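Local coordinates for protein GH127 beta-L-arabinofuranoside (Geobacillus stearothermophilus, PDB 4QK0) that probably hydrolyses beta-L-arabinofuranosides, releasing L-arabinose, as a family GH127 glycoside hydrolase with an alpha-helical catalytic domain, at residues F178-G183 and I218-Q223; L196-L201 and E208-L213. All coordinates share one frame; numbering follows the deposited sequence.

Contact 1: F178-G183 and I218-Q223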
loop_
_atom_site.group_PDB
_atom_site.type_symbol
_atom_site.label_atom_id
_atom_site.label_comp_id
_atom_site.label_asym_id
_atom_site.label_seq_id
_atom_site.Cartn_x
_atom_site.Cartn_y
_atom_site.Cartn_z
ATOM N N PHE A 178 26.725 12.557 -29.504
ATOM C CA PHE A 178 25.400 13.105 -29.183
ATOM C C PHE A 178 25.220 14.580 -29.523
ATOM O O PHE A 178 26.047 15.423 -29.152
ATOM C CB PHE A 178 25.098 12.900 -27.700
ATOM C CG PHE A 178 24.940 11.457 -27.351
ATOM C CD1 PHE A 178 23.740 10.832 -27.519
ATOM C CD2 PHE A 178 26.031 10.721 -26.947
ATOM C CE1 PHE A 178 23.596 9.493 -27.234
ATOM C CE2 PHE A 178 25.905 9.375 -26.645
ATOM C CZ PHE A 178 24.686 8.756 -26.799
ATOM N N GLY A 179 24.105 14.894 -30.167
ATOM C CA GLY A 179 23.789 16.285 -30.446
ATOM C C GLY A 179 22.770 16.414 -31.540
ATOM O O GLY A 179 22.183 15.417 -31.957
ATOM N N ARG A 180 22.595 17.642 -32.041
ATOM C CA ARG A 180 21.631 17.894 -33.108
ATOM C C ARG A 180 22.281 17.887 -34.478
ATOM O O ARG A 180 21.606 18.010 -35.483
ATOM C CB ARG A 180 20.941 19.218 -32.845
ATOM C CG ARG A 180 20.325 19.303 -31.471
ATOM C CD ARG A 180 19.684 20.649 -31.177
ATOM N NE ARG A 180 18.672 21.079 -32.124
ATOM C CZ ARG A 180 17.348 21.059 -31.935
ATOM N NH1 ARG A 180 16.797 20.605 -30.811
ATOM N NH2 ARG A 180 16.549 21.515 -32.907
ATOM N N GLY A 181 23.599 17.706 -34.513
ATOM C CA GLY A 181 24.384 17.819 -35.754
ATOM C C GLY A 181 24.226 16.638 -36.692
ATOM O O GLY A 181 23.581 15.639 -36.345
ATOM N N GLU A 182 24.828 16.750 -37.882
ATOM C CA GLU A 182 24.800 15.672 -38.882
ATOM C C GLU A 182 25.476 14.410 -38.338
ATOM O O GLU A 182 26.566 14.492 -37.762
ATOM C CB GLU A 182 25.508 16.095 -40.187
ATOM C CG GLU A 182 25.377 15.119 -41.376
ATOM C CD GLU A 182 23.928 14.948 -41.944
ATOM O OE1 GLU A 182 22.899 15.412 -41.358
ATOM O OE2 GLU A 182 23.807 14.338 -43.037
ATOM N N GLY A 183 24.808 13.267 -38.507
ATOM C CA GLY A 183 25.344 11.969 -38.039
ATOM C C GLY A 183 25.368 11.801 -36.510
ATOM O O GLY A 183 25.839 10.791 -36.029
ATOM N N ILE A 218 20.100 18.445 -21.442
ATOM C CA ILE A 218 18.962 19.024 -20.761
ATOM C C ILE A 218 17.927 19.623 -21.721
ATOM O O ILE A 218 16.732 19.364 -21.563
ATOM C CB ILE A 218 19.443 20.071 -19.728
ATOM C CG1 ILE A 218 20.207 19.392 -18.584
ATOM C CG2 ILE A 218 18.302 20.901 -19.189
ATOM C CD1 ILE A 218 19.401 18.399 -17.774
ATOM N N ASP A 219 18.365 20.383 -22.724
ATOM C CA ASP A 219 17.399 21.001 -23.653
ATOM C C ASP A 219 16.762 20.010 -24.567
ATOM O O ASP A 219 15.653 20.239 -25.011
ATOM C CB ASP A 219 18.016 22.151 -24.504
ATOM C CG ASP A 219 18.441 23.318 -23.660
ATOM O OD1 ASP A 219 17.858 23.534 -22.547
ATOM O OD2 ASP A 219 19.364 24.040 -24.110
ATOM N N GLN A 220 17.419 18.893 -24.817
ATOM C CA GLN A 220 16.863 17.920 -25.753
ATOM C C GLN A 220 15.828 16.960 -25.132
ATOM O O GLN A 220 14.971 16.421 -25.827
ATOM C CB GLN A 220 17.968 17.071 -26.324
ATOM C CG GLN A 220 17.533 16.299 -27.544
ATOM C CD GLN A 220 17.158 17.199 -28.726
ATOM O OE1 GLN A 220 17.633 18.312 -28.860
ATOM N NE2 GLN A 220 16.313 16.691 -29.588
ATOM N N ARG A 221 15.926 16.765 -23.822
ATOM C CA ARG A 221 15.056 15.842 -23.098
ATOM C C ARG A 221 13.610 16.214 -23.249
ATOM O O ARG A 221 13.206 17.368 -23.028
ATOM C CB ARG A 221 15.419 15.788 -21.622
ATOM C CG ARG A 221 15.060 14.490 -20.972
ATOM C CD ARG A 221 15.372 14.498 -19.487
ATOM N NE ARG A 221 15.282 13.129 -18.968
ATOM C CZ ARG A 221 16.228 12.196 -19.108
ATOM N NH1 ARG A 221 17.350 12.479 -19.767
ATOM N NH2 ARG A 221 16.058 10.975 -18.596
ATOM N N GLY A 222 12.823 15.218 -23.621
ATOM C CA GLY A 222 11.380 15.399 -23.701
ATOM C C GLY A 222 10.890 16.014 -24.994
ATOM O O GLY A 222 9.699 16.158 -25.179
ATOM N N GLN A 223 11.808 16.318 -25.911
ATOM C CA GLN A 223 11.408 16.827 -27.214
ATOM C C GLN A 223 10.764 15.729 -28.059
ATOM O O GLN A 223 11.153 14.565 -28.005
ATOM C CB GLN A 223 12.598 17.418 -28.000
ATOM C CG GLN A 223 13.290 18.609 -27.367
ATOM C CD GLN A 223 12.415 19.843 -27.060
ATOM O OE1 GLN A 223 12.751 20.651 -26.167
ATOM N NE2 GLN A 223 11.324 20.027 -27.806
#
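Arg180 and Gln220 meet across two stretches that are both leaving a helix. Residues 178-183 form an irregular loop after helix 162-177, whereas 218-223 carries the end of helix 208-220 and a type II beta turn from Gln220 to Gln223, closed by Gln223 N to Gln220 O at 3.2 Å. Gly222 sits at the third position of that turn with phi 84°, where a CB would be jammed against the carbonyl O of Arg221, which favours glycine. A single side-chain hydrogen bond joins the two segments: Arg180 NH1 donates to Gln220 OE1 at 3.1 Å. It is bent at the hydrogen, 138°, but meets a lone pair in the carbonyl plane of the amide. The oxygen lies at the edge of the guanidinium, tilted from its plane, and the two flat groups are turned well apart. Gln220 CG stands anti to the backbone N (chi1 -165°) and the chain bends at chi2, which brings OE1 round to the arginine. Cut back to an alanine here, the side chain would offer no amide oxygen, and Arg180 NH1 would probably lose this acceptor, its long chain freer to swing. Next door, Asp219 forms a salt bridge with Arg257. With one neutral acceptor, one bent bond and 80 Å² buried, it is a slight polar link at the surface of the GH127 catalytic domain, between that loop and the C-terminal end of helix 208-220.

Contact 2: L196-L201 and E208-L213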
loop_
_atom_site.group_PDB
_atom_site.type_symbol
_atom_site.label_atom_id
_atom_site.label_comp_id
_atom_site.label_asym_id
_atom_site.label_seq_id
_atom_site.Cartn_x
_atom_site.Cartn_y
_atom_site.Cartn_z
ATOM N N LEU A 196 24.935 16.728 -14.759
ATOM C CA LEU A 196 25.631 17.355 -13.626
ATOM C C LEU A 196 27.150 17.059 -13.613
ATOM O O LEU A 196 27.953 17.859 -13.149
ATOM C CB LEU A 196 24.964 16.985 -12.289
ATOM C CG LEU A 196 25.059 15.529 -11.781
ATOM C CD1 LEU A 196 26.326 15.310 -11.007
ATOM C CD2 LEU A 196 23.886 15.161 -10.871
ATOM N N ALA A 197 27.533 15.887 -14.112
ATOM C CA ALA A 197 28.911 15.523 -14.131
ATOM C C ALA A 197 29.706 16.419 -15.091
ATOM O O ALA A 197 30.766 16.898 -14.772
ATOM C CB ALA A 197 29.055 14.062 -14.561
ATOM N N LEU A 198 29.164 16.624 -16.262
ATOM C CA LEU A 198 29.748 17.546 -17.239
ATOM C C LEU A 198 29.946 18.953 -16.705
ATOM O O LEU A 198 30.950 19.570 -17.012
ATOM C CB LEU A 198 28.911 17.588 -18.523
ATOM C CG LEU A 198 29.050 16.354 -19.385
ATOM C CD1 LEU A 198 28.053 16.336 -20.533
ATOM C CD2 LEU A 198 30.473 16.221 -19.935
ATOM N N LEU A 199 29.057 19.453 -15.866
ATOM C CA LEU A 199 29.303 20.756 -15.230
ATOM C C LEU A 199 30.542 20.721 -14.382
ATOM O O LEU A 199 31.279 21.681 -14.318
ATOM C CB LEU A 199 28.143 21.222 -14.337
ATOM C CG LEU A 199 26.781 21.383 -14.969
ATOM C CD1 LEU A 199 25.778 21.992 -13.982
ATOM C CD2 LEU A 199 26.900 22.289 -16.183
ATOM N N LYS A 200 30.736 19.647 -13.639
ATOM C CA LYS A 200 31.900 19.583 -12.778
ATOM C C LYS A 200 33.154 19.529 -13.625
ATOM O O LYS A 200 34.187 20.083 -13.271
ATOM C CB LYS A 200 31.773 18.382 -11.823
ATOM C CG LYS A 200 31.131 18.727 -10.455
ATOM C CD LYS A 200 30.169 17.674 -9.898
ATOM C CE LYS A 200 30.299 17.409 -8.386
ATOM N NZ LYS A 200 30.812 16.012 -8.062
ATOM N N LEU A 201 33.093 18.798 -14.718
ATOM C CA LEU A 201 34.230 18.638 -15.562
ATOM C C LEU A 201 34.587 20.022 -16.194
ATOM O O LEU A 201 35.767 20.367 -16.350
ATOM C CB LEU A 201 33.933 17.655 -16.679
ATOM C CG LEU A 201 35.098 17.273 -17.585
ATOM C CD1 LEU A 201 36.225 16.622 -16.816
ATOM C CD2 LEU A 201 34.619 16.346 -18.694
ATOM N N GLU A 208 34.608 24.778 -22.468
ATOM C CA GLU A 208 33.210 25.123 -22.754
ATOM C C GLU A 208 32.422 24.071 -23.505
ATOM O O GLU A 208 31.186 24.095 -23.479
ATOM C CB GLU A 208 33.129 26.410 -23.598
ATOM C CG GLU A 208 33.805 27.630 -22.980
ATOM C CD GLU A 208 32.861 28.520 -22.197
ATOM O OE1 GLU A 208 31.644 28.486 -22.480
ATOM O OE2 GLU A 208 33.337 29.262 -21.305
ATOM N N ASN A 209 33.087 23.177 -24.230
ATOM C CA ASN A 209 32.325 22.102 -24.886
ATOM C C ASN A 209 31.485 21.293 -23.884
ATOM O O ASN A 209 30.407 20.839 -24.216
ATOM C CB ASN A 209 33.251 21.136 -25.589
ATOM C CG ASN A 209 34.056 21.785 -26.714
ATOM O OD1 ASN A 209 33.699 22.850 -27.221
ATOM N ND2 ASN A 209 35.085 21.079 -27.172
ATOM N N TYR A 210 32.009 21.133 -22.667
ATOM C CA TYR A 210 31.407 20.279 -21.656
ATOM C C TYR A 210 30.147 20.958 -21.121
ATOM O O TYR A 210 29.076 20.322 -20.948
ATOM C CB TYR A 210 32.418 19.948 -20.535
ATOM C CG TYR A 210 33.649 19.194 -21.038
ATOM C CD1 TYR A 210 33.578 18.351 -22.128
ATOM C CD2 TYR A 210 34.877 19.327 -20.422
ATOM C CE1 TYR A 210 34.693 17.653 -22.585
ATOM C CE2 TYR A 210 36.001 18.651 -20.891
ATOM C CZ TYR A 210 35.907 17.828 -21.983
ATOM O OH TYR A 210 37.017 17.130 -22.467
ATOM N N LEU A 211 30.264 22.256 -20.927
ATOM C CA LEU A 211 29.128 23.087 -20.511
ATOM C C LEU A 211 28.030 23.085 -21.542
ATOM O O LEU A 211 26.863 22.830 -21.227
ATOM C CB LEU A 211 29.595 24.491 -20.233
ATOM C CG LEU A 211 28.494 25.478 -19.920
ATOM C CD1 LEU A 211 27.899 25.152 -18.574
ATOM C CD2 LEU A 211 29.081 26.878 -19.903
ATOM N N LYS A 212 28.407 23.207 -22.802
ATOM C CA LYS A 212 27.417 23.140 -23.871
ATOM C C LYS A 212 26.778 21.750 -24.094
ATOM O O LYS A 212 25.637 21.624 -24.502
ATOM C CB LYS A 212 28.060 23.610 -25.151
ATOM C CG LYS A 212 28.321 25.110 -25.133
ATOM C CD LYS A 212 28.174 25.683 -26.536
ATOM C CE LYS A 212 29.484 25.726 -27.295
ATOM N NZ LYS A 212 30.075 27.094 -27.177
ATOM N N LEU A 213 27.566 20.711 -23.887
ATOM C CA LEU A 213 27.068 19.370 -24.022
ATOM C C LEU A 213 26.017 19.090 -22.888
ATOM O O LEU A 213 24.941 18.613 -23.154
ATOM C CB LEU A 213 28.264 18.395 -23.953
ATOM C CG LEU A 213 27.906 16.944 -24.155
ATOM C CD1 LEU A 213 27.242 16.785 -25.501
ATOM C CD2 LEU A 213 29.135 16.066 -24.058
#
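Leu201 lays its CD2 methyl over one face of the Tyr210 ring, with Leu201 CD2 3.5 Å from the ring centroid of Tyr210 and 17° off the normal, a CH-pi contact. The methyl is shifted a little toward the rim, on the side of ring atoms CD2 and CE2, and Leu201 CG follows it there, 3.5 Å from Tyr210 CD2. Leu198 approaches the tyrosine obliquely, its CD2 4.2 Å from Tyr210 CB. Beyond the segments, Cys168 and Ala171 of helix 162-177 also touch Tyr210, and its hydroxyl is hydrogen-bonded to Asp172 OD1, so the polar end of this buried side chain has a partner while the ring packs among aliphatic groups. The two segments belong to consecutive helices, 194-205 and 208-220, which form an antiparallel helical hairpin in the GH127 catalytic domain; the axes of segments 196-201 and 208-213 approach to 8.0 Å, with their N-to-C directions 161° apart. Such antiparallel helical hairpins are the repeating element of the (alpha/alpha)6 barrel expected for this clan. Away from the ring, leucine meets leucine. Leu198 reaches across with CD1 to Leu213, 3.7 Å from CG, while its CB rests 3.7 Å from Tyr210 O. Leu199 points its CB away from the partner helix, yet with CG anti to the carbonyl carbon (chi1 -59°) its CD2 branch comes back to meet Leu211 CD1 at 3.9 Å. Leu279 of helix 266-283 touches both Leu199 and Leu211.

How the contacts relate
Helix 208-220 is common to both: contact 2 uses its first turns, and contact 1 its last residues and the turn beyond. In sequence, both segments of contact 2 fall between the two of contact 1. Their centres lie about 15 Å apart, and they touch where Phe178 O packs 4.1 Å from Leu213 CD1. The two differ in kind, one a polar link at the surface, its centre about 29 Å from the centre of the chain, the other a buried apolar interface whose centre is about 21 Å from it. Helix 162-177 connects them too, since it packs on Tyr210 and Leu201 and runs out into segment 178-183. All four segments fall within the GH127 catalytic domain.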